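PDB 4J10: secreted protein ESXB from Bacillus anthracis, which is of unassigned function but, as a WXG100-family protein, is probably exported through an ESAT-6-like (type VII) secretion system as a helical-hairpin dimer. Local coordinates for residues A[57-60]-A[61-65]; A[48-51]-A[52-56]; A[82-85]-A[86-89]. All coordinates share one frame; numbering follows the deposited sequence.

Contact 1 of 3, residues A[57-60]-A[61-65]; sequences EFIQ and SKQAM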
loop_
_atom_site.group_PDB
_atom_site.type_symbol
_atom_site.label_atom_id
_atom_site.label_comp_id
_atom_site.label_asym_id
_atom_site.label_seq_id
_atom_site.Cartn_x
_atom_site.Cartn_y
_atom_site.Cartn_z
ATOM N N GLU A 57 -15.997 -2.814 -6.683
ATOM C CA GLU A 57 -14.584 -2.833 -7.040
ATOM C C GLU A 57 -13.742 -2.191 -5.955
ATOM O O GLU A 57 -12.689 -2.722 -5.569
ATOM C CB GLU A 57 -14.369 -2.146 -8.386
ATOM C CG GLU A 57 -14.860 -2.982 -9.553
ATOM C CD GLU A 57 -15.033 -2.173 -10.818
ATOM O OE1 GLU A 57 -15.412 -2.763 -11.852
ATOM O OE2 GLU A 57 -14.794 -0.948 -10.778
ATOM N N PHE A 58 -14.194 -1.050 -5.446
ATOM C CA PHE A 58 -13.462 -0.422 -4.363
ATOM C C PHE A 58 -13.324 -1.330 -3.136
ATOM O O PHE A 58 -12.257 -1.378 -2.525
ATOM C CB PHE A 58 -14.042 0.930 -3.944
ATOM C CG PHE A 58 -13.286 1.540 -2.808
ATOM C CD1 PHE A 58 -12.025 2.086 -3.027
ATOM C CD2 PHE A 58 -13.788 1.513 -1.514
ATOM C CE1 PHE A 58 -11.285 2.612 -1.982
ATOM C CE2 PHE A 58 -13.039 2.045 -0.456
ATOM C CZ PHE A 58 -11.788 2.594 -0.702
ATOM N N ILE A 59 -14.394 -2.036 -2.779
ATOM C CA ILE A 59 -14.350 -2.976 -1.663
ATOM C C ILE A 59 -13.288 -4.051 -1.882
ATOM O O ILE A 59 -12.605 -4.455 -0.941
ATOM C CB ILE A 59 -15.723 -3.617 -1.395
ATOM C CG1 ILE A 59 -16.684 -2.573 -0.832
ATOM C CG2 ILE A 59 -15.588 -4.797 -0.427
ATOM C CD1 ILE A 59 -16.212 -1.933 0.448
ATOM N N GLN A 60 -13.128 -4.497 -3.124
ATOM C CA GLN A 60 -12.044 -5.424 -3.440
ATOM C C GLN A 60 -10.682 -4.835 -3.087
ATOM O O GLN A 60 -9.840 -5.521 -2.507
ATOM C CB GLN A 60 -12.052 -5.803 -4.918
ATOM C CG GLN A 60 -13.094 -6.820 -5.300
ATOM C CD GLN A 60 -12.797 -7.438 -6.646
ATOM O OE1 GLN A 60 -12.319 -8.568 -6.729
ATOM N NE2 GLN A 60 -13.067 -6.695 -7.711
ATOM N N SER A 61 -10.460 -3.573 -3.437
ATOM C CA SER A 61 -9.174 -2.938 -3.161
ATOM C C SER A 61 -8.975 -2.780 -1.652
ATOM O O SER A 61 -7.875 -2.969 -1.137
ATOM C CB SER A 61 -9.046 -1.596 -3.900
ATOM O OG SER A 61 -9.667 -0.523 -3.204
ATOM N N LYS A 62 -10.054 -2.473 -0.944
ATOM C CA LYS A 62 -9.997 -2.278 0.500
ATOM C C LYS A 62 -9.655 -3.594 1.190
ATOM O O LYS A 62 -8.889 -3.618 2.157
ATOM C CB LYS A 62 -11.324 -1.692 1.011
ATOM C CG LYS A 62 -11.323 -1.296 2.490
ATOM C CD LYS A 62 -12.633 -0.619 2.854
ATOM C CE LYS A 62 -12.652 -0.150 4.293
ATOM N NZ LYS A 62 -13.971 0.471 4.621
ATOM N N GLN A 63 -10.203 -4.698 0.689
ATOM C CA GLN A 63 -9.881 -6.008 1.239
ATOM C C GLN A 63 -8.399 -6.364 1.043
ATOM O O GLN A 63 -7.782 -6.928 1.943
ATOM C CB GLN A 63 -10.826 -7.073 0.674
ATOM C CG GLN A 63 -12.228 -6.976 1.263
ATOM C CD GLN A 63 -13.263 -7.723 0.449
ATOM O OE1 GLN A 63 -13.058 -7.994 -0.734
ATOM N NE2 GLN A 63 -14.386 -8.050 1.077
ATOM N N ALA A 64 -7.825 -6.021 -0.105
ATOM C CA ALA A 64 -6.409 -6.274 -0.338
ATOM C C ALA A 64 -5.583 -5.448 0.631
ATOM O O ALA A 64 -4.585 -5.916 1.178
ATOM C CB ALA A 64 -6.026 -5.935 -1.766
HETATM N N MSE A 65 -6.029 -4.221 0.838
HETATM C CA MSE A 65 -5.360 -3.303 1.727
HETATM C C MSE A 65 -5.420 -3.770 3.181
HETATM O O MSE A 65 -4.481 -3.565 3.948
HETATM C CB MSE A 65 -5.984 -1.928 1.553
HETATM C CG MSE A 65 -5.309 -0.840 2.303
HETATM SE SE MSE A 65 -3.384 -0.625 2.074
HETATM C CE MSE A 65 -2.833 -1.519 0.411
#
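F58 and S61 meet through the F58 carbonyl oxygen, which accepts two bonds. S61 CB lies 3.5 Å from F58 O, and the side chain then turns back along the helix, its OG placed between the backbone N and the carbonyl carbon (chi1 83°). From there S61 OG donates to F58 O at 2.8 Å, in the carbonyl plane on a lone pair, with a C=O...donor angle of 132°. K62 N makes the second bond to F58 O, the ordinary helical one, at 2.9 Å, and lies closer to the line of the C=O bond. The hydroxyl of buried S61 is thus satisfied within its own helix. S61 OG also sits 3.5 Å from F58 CD1, against a ring that is directed into helix 11-41, where I32 and L35 receive it.

K62 runs out fully extended past the same phenylalanine, its CD 4.3 Å from F58 CE2, and its NZ forms a salt bridge with E36. On another side of the helix, the amide end of Q63 crosses the methyl branch of I59, with I59 CG2 3.8 Å from Q63 NE2. I71 of the second subunit packs on Q60 and S61. A serine hydroxyl bonded to a carbonyl of the preceding turn is a recurrent helix feature, placed here in a two-helix hairpin of the WXG100 fold.

Contact 2 of 3, residues A[48-51]-A[52-56]; sequences GATQ and AKFRG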
loop_
_atom_site.group_PDB
_atom_site.type_symbol
_atom_site.label_atom_id
_atom_site.label_comp_id
_atom_site.label_asym_id
_atom_site.label_seq_id
_atom_site.Cartn_x
_atom_site.Cartn_y
_atom_site.Cartn_z
ATOM N N GLY A 48 -27.727 4.341 -9.482
ATOM C CA GLY A 48 -27.371 3.436 -8.406
ATOM C C GLY A 48 -26.589 2.221 -8.870
ATOM O O GLY A 48 -25.675 1.777 -8.188
ATOM N N ALA A 49 -26.944 1.684 -10.033
ATOM C CA ALA A 49 -26.244 0.522 -10.578
ATOM C C ALA A 49 -24.778 0.833 -10.885
ATOM O O ALA A 49 -23.898 -0.010 -10.688
ATOM C CB ALA A 49 -26.956 0.011 -11.819
ATOM N N THR A 50 -24.518 2.044 -11.373
ATOM C CA THR A 50 -23.152 2.470 -11.653
ATOM C C THR A 50 -22.377 2.624 -10.352
ATOM O O THR A 50 -21.239 2.165 -10.235
ATOM C CB THR A 50 -23.113 3.797 -12.435
ATOM O OG1 THR A 50 -23.931 3.694 -13.609
ATOM C CG2 THR A 50 -21.677 4.129 -12.838
ATOM N N GLN A 51 -22.997 3.272 -9.370
ATOM C CA GLN A 51 -22.365 3.437 -8.068
ATOM C C GLN A 51 -22.034 2.084 -7.439
ATOM O O GLN A 51 -20.968 1.913 -6.854
ATOM C CB GLN A 51 -23.256 4.252 -7.126
ATOM C CG GLN A 51 -22.672 4.441 -5.729
ATOM C CD GLN A 51 -21.420 5.294 -5.712
ATOM O OE1 GLN A 51 -21.077 5.944 -6.703
ATOM N NE2 GLN A 51 -20.730 5.301 -4.579
ATOM N N ALA A 52 -22.950 1.127 -7.580
ATOM C CA ALA A 52 -22.767 -0.207 -7.016
ATOM C C ALA A 52 -21.552 -0.924 -7.605
ATOM O O ALA A 52 -20.810 -1.596 -6.884
ATOM C CB ALA A 52 -24.026 -1.042 -7.199
ATOM N N LYS A 53 -21.356 -0.776 -8.911
ATOM C CA LYS A 53 -20.221 -1.384 -9.594
ATOM C C LYS A 53 -18.904 -0.848 -9.042
ATOM O O LYS A 53 -17.995 -1.617 -8.723
ATOM C CB LYS A 53 -20.309 -1.138 -11.104
ATOM C CG LYS A 53 -19.092 -1.635 -11.873
ATOM C CD LYS A 53 -19.225 -1.393 -13.370
ATOM C CE LYS A 53 -19.288 0.092 -13.693
ATOM N NZ LYS A 53 -19.014 0.356 -15.136
ATOM N N PHE A 54 -18.804 0.473 -8.922
ATOM C CA PHE A 54 -17.608 1.090 -8.362
ATOM C C PHE A 54 -17.418 0.800 -6.879
ATOM O O PHE A 54 -16.292 0.623 -6.427
ATOM C CB PHE A 54 -17.610 2.596 -8.626
ATOM C CG PHE A 54 -17.263 2.950 -10.035
ATOM C CD1 PHE A 54 -15.936 3.019 -10.433
ATOM C CD2 PHE A 54 -18.252 3.197 -10.965
ATOM C CE1 PHE A 54 -15.607 3.332 -11.736
ATOM C CE2 PHE A 54 -17.925 3.511 -12.269
ATOM C CZ PHE A 54 -16.597 3.576 -12.651
ATOM N N ARG A 55 -18.512 0.739 -6.126
ATOM C CA ARG A 55 -18.402 0.383 -4.714
ATOM C C ARG A 55 -17.853 -1.028 -4.582
ATOM O O ARG A 55 -16.975 -1.279 -3.758
ATOM C CB ARG A 55 -19.758 0.472 -4.020
ATOM C CG ARG A 55 -19.717 0.053 -2.552
ATOM C CD ARG A 55 -18.965 1.061 -1.700
ATOM N NE ARG A 55 -19.660 2.346 -1.644
ATOM C CZ ARG A 55 -19.203 3.426 -1.014
ATOM N NH1 ARG A 55 -18.043 3.389 -0.373
ATOM N NH2 ARG A 55 -19.912 4.547 -1.025
ATOM N N GLY A 56 -18.362 -1.942 -5.407
ATOM C CA GLY A 56 -17.945 -3.335 -5.350
ATOM C C GLY A 56 -16.457 -3.474 -5.624
ATOM O O GLY A 56 -15.733 -4.152 -4.885
#
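T50 lies against F54 one turn further along the helix, the two side chains running side by side in the same direction. The apolar part of this contact is made by the threonine methyl: T50 CG2 approaches the ring at its edge and in its plane, 3.8 Å from F54 CE2. With CG2 anti to the backbone N (chi1 -53° for OG1), the methyl branch is the one directed along the helix to the phenylalanine. The carbonyl of T50 meets the same edge, T50 O lying 3.2 Å from F54 CD2. I82 of the second subunit packs on both residues.

Backbone bonding is regular i to i+4. A52 N donates to G48 O at 2.9 Å, and R55 N reaches Q51 O at 2.8 Å. F54 N to T50 O is longer, at 3.2 Å, but nearly straight, with an N-H...O angle of 170°.

These residues form the opening turns of helix 48-90; G48, the glycine of the family's WXG motif, begins the helix, two residues after W46, at the bend of the helical hairpin. W46 serves both neighbouring pairs: its NE1 donates to Q51 OE1, and its ring meets that of F54.

Among the polar groups, Q51 and R55 also run side by side. Q51 NE2 comes within 3.7 Å of R55 NH2, the amide and guanidinium planes turned 73° apart. Bends at chi2 in Q51 and at chi2 and chi3 in R55 turn the amide and the guanidinium to I39, N40 and E43. Both nitrogens are donors, so acceptors outside the pair hold them: Q51 NE2 bonds to I39 O, while R55 NH2 binds N40 OD1 and forms a salt bridge with E43.

Contact 3 of 3, residues A[82-85]-A[86-89]; sequences IADK and FRNT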
loop_
_atom_site.group_PDB
_atom_site.type_symbol
_atom_site.label_atom_id
_atom_site.label_comp_id
_atom_site.label_asym_id
_atom_site.label_seq_id
_atom_site.Cartn_x
_atom_site.Cartn_y
_atom_site.Cartn_z
ATOM N N ILE A 82 13.654 -8.184 17.340
ATOM C CA ILE A 82 15.065 -8.506 17.170
ATOM C C ILE A 82 15.934 -7.367 17.700
ATOM O O ILE A 82 16.963 -7.612 18.334
ATOM C CB ILE A 82 15.426 -8.855 15.719
ATOM C CG1 ILE A 82 14.685 -10.111 15.284
ATOM C CG2 ILE A 82 16.943 -9.071 15.590
ATOM C CD1 ILE A 82 14.771 -10.378 13.804
ATOM N N ALA A 83 15.522 -6.125 17.459
ATOM C CA ALA A 83 16.247 -4.982 18.019
ATOM C C ALA A 83 16.349 -5.084 19.540
ATOM O O ALA A 83 17.424 -4.903 20.116
ATOM C CB ALA A 83 15.570 -3.682 17.617
ATOM N N ASP A 84 15.228 -5.409 20.187
ATOM C CA ASP A 84 15.191 -5.583 21.634
ATOM C C ASP A 84 16.119 -6.703 22.100
ATOM O O ASP A 84 16.830 -6.563 23.097
ATOM C CB ASP A 84 13.749 -5.840 22.102
ATOM C CG ASP A 84 12.880 -4.604 22.012
ATOM O OD1 ASP A 84 13.448 -3.492 21.952
ATOM O OD2 ASP A 84 11.647 -4.735 21.995
ATOM N N LYS A 85 16.112 -7.817 21.378
ATOM C CA LYS A 85 16.962 -8.945 21.727
ATOM C C LYS A 85 18.433 -8.546 21.635
ATOM O O LYS A 85 19.234 -8.888 22.505
ATOM C CB LYS A 85 16.674 -10.136 20.818
ATOM C CG LYS A 85 17.510 -11.360 21.123
ATOM C CD LYS A 85 17.239 -12.475 20.124
ATOM C CE LYS A 85 18.027 -12.258 18.842
ATOM N NZ LYS A 85 17.306 -12.772 17.642
ATOM N N PHE A 86 18.779 -7.803 20.590
ATOM C CA PHE A 86 20.142 -7.315 20.431
ATOM C C PHE A 86 20.544 -6.411 21.582
ATOM O O PHE A 86 21.641 -6.536 22.120
ATOM C CB PHE A 86 20.285 -6.548 19.119
ATOM C CG PHE A 86 20.436 -7.426 17.915
ATOM C CD1 PHE A 86 20.233 -8.794 17.998
ATOM C CD2 PHE A 86 20.783 -6.878 16.696
ATOM C CE1 PHE A 86 20.379 -9.601 16.880
ATOM C CE2 PHE A 86 20.936 -7.678 15.575
ATOM C CZ PHE A 86 20.731 -9.041 15.670
ATOM N N ARG A 87 19.658 -5.505 21.971
ATOM C CA ARG A 87 19.967 -4.573 23.046
ATOM C C ARG A 87 20.118 -5.256 24.397
ATOM O O ARG A 87 20.946 -4.855 25.208
ATOM C CB ARG A 87 18.903 -3.487 23.149
ATOM C CG ARG A 87 19.252 -2.400 24.156
ATOM C CD ARG A 87 18.686 -1.078 23.711
ATOM N NE ARG A 87 17.642 -1.283 22.717
ATOM C CZ ARG A 87 17.462 -0.505 21.656
ATOM N NH1 ARG A 87 18.249 0.539 21.450
ATOM N NH2 ARG A 87 16.489 -0.777 20.805
ATOM N N ASN A 88 19.325 -6.292 24.633
ATOM C CA ASN A 88 19.305 -6.938 25.938
ATOM C C ASN A 88 20.376 -7.993 26.111
ATOM O O ASN A 88 20.668 -8.410 27.230
ATOM C CB ASN A 88 17.925 -7.541 26.193
ATOM C CG ASN A 88 16.879 -6.489 26.492
ATOM O OD1 ASN A 88 17.110 -5.582 27.295
ATOM N ND2 ASN A 88 15.717 -6.603 25.854
ATOM N N THR A 89 20.989 -8.406 25.009
ATOM C CA THR A 89 22.048 -9.407 25.070
ATOM C C THR A 89 23.441 -8.791 24.916
ATOM O O THR A 89 24.455 -9.461 25.126
ATOM C CB THR A 89 21.820 -10.530 24.043
ATOM O OG1 THR A 89 21.642 -9.964 22.740
ATOM C CG2 THR A 89 20.579 -11.325 24.407
HETATM O O HOH W 1 15.418 -2.482 23.522
#
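The last turns of helix 48-90, the second arm of the hairpin, bring I82 over F86 one turn later. I82 CG2 lies over one face of the F86 ring in a CH-pi contact, 3.9 Å from the centroid and 20° off the ring normal, offset toward the rim near CE1 and CZ. The two side chains run alongside each other. K85 crosses the same ring obliquely, its CE 4.1 Å from F86 CE1; a bend at chi3 (82°) brings CE back to the phenylalanine.

F86 N bonds to I82 O at 2.9 Å, and R87 N and N88 N continue the i to i+4 pattern to A83 O and D84 O. At T89 the i+4 bond, to K85 O, becomes weak, and N88 N adds a weak i+3 bond to the same oxygen. The stronger donor there is a side chain: T89 OG1, set between its own backbone N and carbonyl carbon (chi1 53°), donates to K85 O at 2.6 Å. The hydroxyl supplements the two weak amide bonds to K85 O.

A water joins D84 to R87 on another side of the helix, donating to D84 OD1 at 2.7 Å and accepting from R87 NE at 2.7 Å. Both charges have stronger partners elsewhere: D84 OD1 forms a salt bridge with K80, and R87 NH2 one with E15, though the placement of that nitrogen is less certain.

Helix 11-41 packs against this end of the hairpin, with L14 touching I82 and A83, E15 touching A83, and P11 touching F86; F54 of the second subunit reaches I82.

All three contacts lie on helix 48-90, in the chain order contact 2, contact 1, contact 3. Contacts 2 and 1 adjoin in sequence, their centres about 14 Å apart, while contact 3 lies across the chain's centre, its centre about 37 Å from that of contact 1 and about 50 Å from that of contact 2. The series thus runs from the hairpin bend to the C-terminal end of one long helix, and each member also meets helix 11-41 or the residues leading out of it. Contacts 2 and 3, far apart within a chain, come together between chains: I82 of one subunit packs on F54 of the other, as expected of an antiparallel pairing of hairpins, with contact 1 also touching the partner subunit.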